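Local coordinates for protein pullulanase (Klebsiella oxytoca, PDB 2YOC) that probably hydrolyses alpha-1,6-glucosidic linkages in pullulan and related branched alpha-glucans, at residues Ser417-Asp421 / Ser542-Gly546; Asp82-Val86 / Ile114-Thr119. All blocks are in the same frame, centred on the assembly; numbering follows the deposited sequence.

How the interactions relate
Interaction 1 and interaction 2 belong to separate parts of a long multidomain chain: their centres lie 49 Å apart, their nearest atoms about 33 Å apart, and they do not touch. Interaction 2 (82-86 with 114-119) closes before interaction 1 (417-421 with 542-546) opens. Interaction 1 lies in the catalytic barrel, where residues following strand 413-417 meet a long excursion; the side chain of Asn544 is about 5 Å from a bound calcium ion. Interaction 2 lies about 40 Å from the chain centre, in the N-terminal pullulanase-associated domain, against another subunit. In glycoside hydrolase family 13 barrels the catalytic cleft opens at the C-terminal strand ends, so interaction 1 is probably nearer to it.

Interaction 1 (Ser417-Asp421 / Ser542-Gly546); sequences SHIRD and SYNWG
The two segments run in opposite directions, with CA atoms 7.3 Å apart for His418 and Trp545 and 7.0 Å for Arg420 and Tyr543. Ser417 ends a strand, His418 is extended, and Ile419 to Asp421 are helical. Opposite, Tyr543 and Asn544 are extended, Trp545 turns to phi/psi of -63/-45°, and Gly546 takes positive phi (108°). An Asx turn forms here, Asn544 OD1 accepting from Gly546 N at 2.7 Å.

His418, in the t rotamer, is the hub. At the N-cap of helix 419-423, His418 ND1 accepts from Arg420 N (3.1 Å) and weakly from Asp421 N (3.4 Å), while His418 NE2 donates to Asn544 O at 2.8 Å and 164°. Both ring nitrogens are thus used. The ring makes an offset stack with Tyr543 (centroids 4.8 Å, planes at 27°), and His418 CD2 is 4.2 Å from Trp545 CD1, completing an aromatic cluster. Tyr543 OH donates to Asp421 OD1 at 2.7 Å; Asp421 also has a salt bridge to Arg871. Arg420 packs CB against Tyr543 CD2 (3.8 Å) and CD near Ser542 O (3.4 Å), its guanidinium pairing with Asp884.

Residues 543-546 open the YNWGYDP sequence, a signature of type I pullulanases, here held to the N-cap and first turn of the short helix that follows the first strand of the (beta/alpha)8 barrel.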
loop_
_atom_site.group_PDB
_atom_site.type_symbol
_atom_site.label_atom_id
_atom_site.label_comp_id
_atom_site.label_asym_id
_atom_site.label_seq_id
_atom_site.Cartn_x
_atom_site.Cartn_y
_atom_site.Cartn_z
ATOM N N SER B 417 -8.429 35.480 -20.381
ATOM C CA SER B 417 -9.410 36.283 -21.115
ATOM C C SER B 417 -9.468 35.984 -22.636
ATOM O O SER B 417 -8.549 35.353 -23.182
ATOM C CB SER B 417 -9.122 37.762 -20.871
ATOM O OG SER B 417 -8.437 37.943 -19.638
ATOM N N HIS B 418 -10.575 36.430 -23.302
ATOM C CA HIS B 418 -10.859 36.303 -24.741
ATOM C C HIS B 418 -11.335 37.675 -25.235
ATOM O O HIS B 418 -12.123 38.326 -24.541
ATOM C CB HIS B 418 -11.920 35.213 -24.988
ATOM C CG HIS B 418 -12.289 34.982 -26.433
ATOM N ND1 HIS B 418 -13.193 35.800 -27.089
ATOM C CD2 HIS B 418 -11.903 33.998 -27.284
ATOM C CE1 HIS B 418 -13.309 35.308 -28.314
ATOM N NE2 HIS B 418 -12.561 34.220 -28.476
ATOM N N ILE B 419 -10.855 38.116 -26.429
ATOM C CA ILE B 419 -11.144 39.443 -27.008
ATOM C C ILE B 419 -12.623 39.817 -27.107
ATOM O O ILE B 419 -12.981 40.953 -26.795
ATOM C CB ILE B 419 -10.294 39.757 -28.276
ATOM C CG1 ILE B 419 -8.759 39.575 -28.033
ATOM C CG2 ILE B 419 -10.611 41.117 -28.905
ATOM C CD1 ILE B 419 -8.143 40.302 -26.865
ATOM N N ARG B 420 -13.479 38.861 -27.487
ATOM C CA ARG B 420 -14.916 39.107 -27.569
ATOM C C ARG B 420 -15.513 39.040 -26.165
ATOM O O ARG B 420 -16.154 40.000 -25.728
ATOM C CB ARG B 420 -15.610 38.156 -28.552
ATOM C CG ARG B 420 -15.287 38.503 -30.004
ATOM C CD ARG B 420 -16.379 38.084 -30.970
ATOM N NE ARG B 420 -17.650 38.762 -30.702
ATOM C CZ ARG B 420 -18.069 39.853 -31.331
ATOM N NH1 ARG B 420 -17.329 40.404 -32.285
ATOM N NH2 ARG B 420 -19.236 40.399 -31.017
ATOM N N ASP B 421 -15.194 37.970 -25.411
ATOM C CA ASP B 421 -15.638 37.787 -24.025
ATOM C C ASP B 421 -15.466 39.068 -23.156
ATOM O O ASP B 421 -16.313 39.345 -22.298
ATOM C CB ASP B 421 -14.906 36.586 -23.377
ATOM C CG ASP B 421 -15.349 35.201 -23.835
ATOM O OD1 ASP B 421 -16.351 35.111 -24.562
ATOM O OD2 ASP B 421 -14.695 34.201 -23.440
ATOM N N SER B 542 -18.615 36.200 -35.342
ATOM C CA SER B 542 -17.246 36.667 -35.176
ATOM C C SER B 542 -16.604 35.929 -33.975
ATOM O O SER B 542 -15.431 36.170 -33.606
ATOM C CB SER B 542 -17.262 38.172 -34.941
ATOM O OG SER B 542 -17.738 38.873 -36.076
ATOM N N TYR B 543 -17.388 34.995 -33.390
ATOM C CA TYR B 543 -17.014 34.235 -32.207
ATOM C C TYR B 543 -16.432 32.839 -32.418
ATOM O O TYR B 543 -17.125 31.910 -32.835
ATOM C CB TYR B 543 -18.161 34.191 -31.173
ATOM C CG TYR B 543 -17.657 33.836 -29.798
ATOM C CD1 TYR B 543 -17.334 32.519 -29.470
ATOM C CD2 TYR B 543 -17.435 34.821 -28.845
ATOM C CE1 TYR B 543 -16.779 32.197 -28.231
ATOM C CE2 TYR B 543 -16.886 34.511 -27.600
ATOM C CZ TYR B 543 -16.563 33.196 -27.296
ATOM O OH TYR B 543 -16.015 32.887 -26.073
ATOM N N ASN B 544 -15.182 32.692 -32.026
ATOM C CA ASN B 544 -14.462 31.438 -31.951
ATOM C C ASN B 544 -13.329 31.673 -30.975
ATOM O O ASN B 544 -12.844 32.806 -30.876
ATOM C CB ASN B 544 -13.933 30.933 -33.287
ATOM C CG ASN B 544 -13.514 29.485 -33.186
ATOM O OD1 ASN B 544 -12.549 29.124 -32.503
ATOM N ND2 ASN B 544 -14.278 28.595 -33.776
ATOM N N TRP B 545 -12.948 30.629 -30.207
ATOM C CA TRP B 545 -11.822 30.720 -29.281
ATOM C C TRP B 545 -10.558 30.987 -30.117
ATOM O O TRP B 545 -9.795 31.914 -29.808
ATOM C CB TRP B 545 -11.681 29.417 -28.517
ATOM C CG TRP B 545 -12.701 29.195 -27.441
ATOM C CD1 TRP B 545 -13.557 30.114 -26.901
ATOM C CD2 TRP B 545 -12.892 27.983 -26.699
ATOM N NE1 TRP B 545 -14.314 29.532 -25.904
ATOM C CE2 TRP B 545 -13.919 28.225 -25.754
ATOM C CE3 TRP B 545 -12.324 26.697 -26.772
ATOM C CZ2 TRP B 545 -14.380 27.229 -24.881
ATOM C CZ3 TRP B 545 -12.806 25.702 -25.930
ATOM C CH2 TRP B 545 -13.806 25.975 -24.986
ATOM N N GLY B 546 -10.423 30.230 -31.218
ATOM C CA GLY B 546 -9.381 30.402 -32.221
ATOM C C GLY B 546 -8.301 29.354 -32.265
ATOM O O GLY B 546 -7.249 29.606 -32.850
#

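Interaction 2 (Asp82-Val86 / Ile114-Thr119); sequences DWNDV and IVRDGT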
loop_
_atom_site.group_PDB
_atom_site.type_symbol
_atom_site.label_atom_id
_atom_site.label_comp_id
_atom_site.label_asym_id
_atom_site.label_seq_id
_atom_site.Cartn_x
_atom_site.Cartn_y
_atom_site.Cartn_z
ATOM N N ASP B 82 -32.671 -8.086 -40.641
ATOM C CA ASP B 82 -31.788 -8.934 -39.834
ATOM C C ASP B 82 -30.318 -8.781 -40.259
ATOM O O ASP B 82 -29.980 -8.977 -41.431
ATOM C CB ASP B 82 -32.271 -10.412 -39.915
ATOM C CG ASP B 82 -31.743 -11.446 -38.914
ATOM O OD1 ASP B 82 -30.965 -11.074 -38.031
ATOM O OD2 ASP B 82 -32.135 -12.629 -39.017
ATOM N N TRP B 83 -29.462 -8.367 -39.297
ATOM C CA TRP B 83 -28.015 -8.233 -39.480
ATOM C C TRP B 83 -27.418 -9.638 -39.575
ATOM O O TRP B 83 -26.473 -9.839 -40.338
ATOM C CB TRP B 83 -27.369 -7.424 -38.331
ATOM C CG TRP B 83 -25.861 -7.463 -38.316
ATOM C CD1 TRP B 83 -25.073 -8.313 -37.600
ATOM C CD2 TRP B 83 -24.974 -6.664 -39.104
ATOM N NE1 TRP B 83 -23.750 -8.085 -37.885
ATOM C CE2 TRP B 83 -23.659 -7.071 -38.800
ATOM C CE3 TRP B 83 -25.159 -5.613 -40.013
ATOM C CZ2 TRP B 83 -22.539 -6.486 -39.393
ATOM C CZ3 TRP B 83 -24.049 -5.032 -40.598
ATOM C CH2 TRP B 83 -22.757 -5.470 -40.291
ATOM N N ASN B 84 -27.991 -10.613 -38.812
ATOM C CA ASN B 84 -27.587 -12.024 -38.817
ATOM C C ASN B 84 -27.957 -12.714 -40.134
ATOM O O ASN B 84 -27.424 -13.793 -40.420
ATOM C CB ASN B 84 -28.143 -12.790 -37.606
ATOM C CG ASN B 84 -27.178 -12.895 -36.435
ATOM O OD1 ASN B 84 -25.990 -13.210 -36.588
ATOM N ND2 ASN B 84 -27.683 -12.694 -35.224
ATOM N N ASP B 85 -28.835 -12.074 -40.953
ATOM C CA ASP B 85 -29.242 -12.576 -42.263
ATOM C C ASP B 85 -28.105 -12.506 -43.286
ATOM O O ASP B 85 -27.776 -11.438 -43.821
ATOM C CB ASP B 85 -30.509 -11.881 -42.777
ATOM C CG ASP B 85 -31.133 -12.584 -43.961
ATOM O OD1 ASP B 85 -31.712 -13.682 -43.764
ATOM O OD2 ASP B 85 -31.016 -12.057 -45.085
ATOM N N VAL B 86 -27.510 -13.679 -43.532
ATOM C CA VAL B 86 -26.420 -13.923 -44.476
ATOM C C VAL B 86 -27.052 -14.402 -45.828
ATOM O O VAL B 86 -26.324 -14.648 -46.795
ATOM C CB VAL B 86 -25.392 -14.926 -43.837
ATOM C CG1 VAL B 86 -24.269 -15.321 -44.795
ATOM C CG2 VAL B 86 -24.801 -14.361 -42.544
ATOM N N ILE B 114 -22.963 -2.783 -47.305
ATOM C CA ILE B 114 -21.928 -3.252 -46.395
ATOM C C ILE B 114 -21.562 -4.607 -46.947
ATOM O O ILE B 114 -22.372 -5.538 -46.923
ATOM C CB ILE B 114 -22.308 -3.280 -44.887
ATOM C CG1 ILE B 114 -22.557 -1.850 -44.350
ATOM C CG2 ILE B 114 -21.199 -3.972 -44.078
ATOM C CD1 ILE B 114 -23.433 -1.760 -43.125
ATOM N N VAL B 115 -20.375 -4.683 -47.527
ATOM C CA VAL B 115 -19.855 -5.900 -48.130
ATOM C C VAL B 115 -19.276 -6.795 -47.015
ATOM O O VAL B 115 -18.457 -6.331 -46.221
ATOM C CB VAL B 115 -18.852 -5.533 -49.253
ATOM C CG1 VAL B 115 -18.112 -6.762 -49.771
ATOM C CG2 VAL B 115 -19.558 -4.799 -50.394
ATOM N N ARG B 116 -19.766 -8.047 -46.919
ATOM C CA ARG B 116 -19.368 -8.982 -45.858
ATOM C C ARG B 116 -19.040 -10.413 -46.317
ATOM O O ARG B 116 -19.435 -10.837 -47.397
ATOM C CB ARG B 116 -20.478 -9.075 -44.789
ATOM C CG ARG B 116 -20.875 -7.784 -44.094
ATOM C CD ARG B 116 -21.844 -8.084 -42.967
ATOM N NE ARG B 116 -23.204 -8.374 -43.438
ATOM C CZ ARG B 116 -24.099 -9.090 -42.766
ATOM N NH1 ARG B 116 -23.786 -9.627 -41.592
ATOM N NH2 ARG B 116 -25.309 -9.293 -43.268
ATOM N N ASP B 117 -18.327 -11.154 -45.447
ATOM C CA ASP B 117 -17.961 -12.577 -45.536
ATOM C C ASP B 117 -18.417 -13.115 -44.166
ATOM O O ASP B 117 -17.672 -13.123 -43.186
ATOM C CB ASP B 117 -16.441 -12.768 -45.765
ATOM C CG ASP B 117 -15.974 -14.182 -46.101
ATOM O OD1 ASP B 117 -16.611 -15.153 -45.628
ATOM O OD2 ASP B 117 -14.912 -14.317 -46.748
ATOM N N GLY B 118 -19.690 -13.460 -44.114
ATOM C CA GLY B 118 -20.355 -13.868 -42.893
ATOM C C GLY B 118 -20.918 -12.626 -42.239
ATOM O O GLY B 118 -21.488 -11.763 -42.916
ATOM N N THR B 119 -20.732 -12.502 -40.924
ATOM C CA THR B 119 -21.219 -11.322 -40.213
ATOM C C THR B 119 -20.044 -10.394 -39.882
ATOM O O THR B 119 -19.996 -9.789 -38.808
ATOM C CB THR B 119 -22.245 -11.676 -39.104
ATOM O OG1 THR B 119 -21.623 -12.465 -38.100
ATOM C CG2 THR B 119 -23.475 -12.439 -39.634
#
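Arg116 reaches from strand 110-117 (chi1 m, chi2 t) to supply the polar bonds between the segments. Arg116 NH1 donates to Trp83 O at 3.0 Å and 136°; Arg116 NH2 adds weak bonds to the same Trp83 O (3.2 Å) and to Asp85 O (3.3 Å). One guanidinium thus serves Trp83 O, and more weakly Asp85 O. That group also lies flat on the indole of Trp83, planes at 29°, with Arg116 CZ 4.3 Å from the centroid of the six-membered ring and 3° off its normal: a cation-pi contact.

Apolar contacts fill in around it, Trp83 CZ3 to Ile114 CD1 at 4.2 Å and Val86 CG2 to Thr119 CG2 at 3.7 Å. Asp85 N donates weakly to Asp82 O (3.3 Å), Asp85 OD2 is hydrogen-bonded to Ser87 OG, Gly118 N (positive phi, 90°) donates to Asn64 OD1, and Asp117 is salt-bridged to Lys63.

From the second subunit, Trp83 stacks on this chain's Trp83, Asn70 ND2 is hydrogen-bonded to Asp82 OD1, and Asp126 pairs weakly with Trp83 NE1 and Thr119 OG1 of this chain. The contact thus ties a loop to the central strand of a three-stranded antiparallel sheet in the transthyretin-clan, beta-rich fold of the pullulanase-associated domain, at a subunit interface.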